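Local coordinates for 2-amino-4-hydroxy-6-hydroxymethyldihydropteridine pyrophosphokinase (Haemophilus influenzae, PDB 1CBK), which catalyses the transfer of pyrophosphate from ATP to 6-hydroxymethyl-7,8-dihydropterin, a step in folate biosynthesis, at the interface of chains A and B. Coordinates in Å, arbitrary orientation; residue numbers count along the deposited sequence, not the author numbering. Chains: chain A/B, Protein (7,8-dihydro-6-hydroxymethylpterin-pyrophosphokinase).

The interface of chains A and B. Residues chain A 44, 47-49; chain B 139, 141.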
# COMPACT_ATOMS: atom_id res chain seq x y z
N LYS A 44 3.32 -1.64 -15.30
CA LYS A 44 1.96 -2.17 -15.35
C LYS A 44 1.17 -1.44 -14.29
O LYS A 44 1.67 -1.20 -13.18
CB LYS A 44 2.01 -3.66 -15.04
CG LYS A 44 0.68 -4.37 -15.06
CD LYS A 44 0.82 -5.84 -14.65
CE LYS A 44 -0.34 -6.67 -15.21
NZ LYS A 44 -0.34 -8.08 -14.71
N GLY A 47 -3.90 -1.50 -9.92
CA GLY A 47 -5.30 -1.11 -9.84
C GLY A 47 -6.02 -1.75 -11.01
O GLY A 47 -5.60 -2.81 -11.49
N PRO A 48 -7.17 -1.18 -11.44
CA PRO A 48 -7.94 -1.72 -12.58
C PRO A 48 -6.94 -1.87 -13.74
O PRO A 48 -6.05 -1.02 -13.92
CB PRO A 48 -8.92 -0.60 -12.89
CG PRO A 48 -9.13 0.08 -11.58
CD PRO A 48 -7.82 0.01 -10.85
N GLN A 49 -7.05 -2.95 -14.50
CA GLN A 49 -6.10 -3.19 -15.60
C GLN A 49 -6.46 -2.54 -16.92
O GLN A 49 -5.64 -2.50 -17.83
CB GLN A 49 -5.82 -4.68 -15.77
CG GLN A 49 -5.06 -5.27 -14.59
CD GLN A 49 -3.72 -4.60 -14.39
OE1 GLN A 49 -2.82 -4.75 -15.20
NE2 GLN A 49 -3.60 -3.83 -13.32
N ASN B 139 -10.40 -7.05 -10.78
CA ASN B 139 -9.79 -6.43 -11.95
C ASN B 139 -9.31 -7.48 -12.96
O ASN B 139 -8.54 -7.16 -13.88
CB ASN B 139 -8.64 -5.49 -11.54
CG ASN B 139 -7.41 -6.23 -11.03
OD1 ASN B 139 -7.43 -7.43 -10.82
ND2 ASN B 139 -6.35 -5.48 -10.78
N GLN B 141 -7.21 -9.93 -12.48
CA GLN B 141 -5.91 -10.55 -12.24
C GLN B 141 -6.20 -11.88 -11.54
O GLN B 141 -7.24 -12.06 -10.90
CB GLN B 141 -5.02 -9.65 -11.40
CG GLN B 141 -4.65 -8.36 -12.12
CD GLN B 141 -3.55 -7.59 -11.45
OE1 GLN B 141 -2.40 -7.66 -11.86
NE2 GLN B 141 -3.88 -6.84 -10.42
O HOH W 1 -9.50 -4.47 -14.68
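B:Asn139 reaches across to the loop A:Gly47–A:Gln49, where its side-chain amide nitrogen ND2 donates a hydrogen bond of 2.9 Å to the backbone carbonyl O of A:Gly47. This is loop-to-loop packing between two copies of an HPPK-family pyrophosphokinase; the enzyme is a monomer, so the two-fold pairing may belong to the crystal. The acceptor lies near the amide plane of B:Asn139, but ND2 stands well above the carbonyl plane of A:Gly47, 52° out of it. From the opposite face NE2 of A:Gln49 donates to O of A:Gly47 at 2.9 Å, so one carbonyl oxygen is clasped between two amides, one from each chain. A:Gln49 gets there by folding back on its own loop, bent at chi2. Its amide lies nearly parallel to that of B:Gln141, planes 10° apart, in a loose stack with the two CD atoms 4.2 Å apart; the CG methylenes of these residues touch at 4.0 Å. Beyond the stack the extended A:Lys44 runs past B:Gln141 in the opposite direction, bringing its terminal amine nitrogen NZ to 3.5 Å from the amide oxygen OE1 of B:Gln141, which may add a weak attraction. CB of B:Asn139 rests against CA of A:Pro48. Further out, one water joins the backbones, lying 2.9 Å from N of A:Gln49 and 3.0 Å from O of B:Asn139. The B:Asn139 amide is held from behind as well: with CG between the backbone N and carbonyl carbon (chi1 71°), OD1 accepts the backbone N-H of B:Gln141, which fixes the amide's rotation and leaves ND2 directed at chain A.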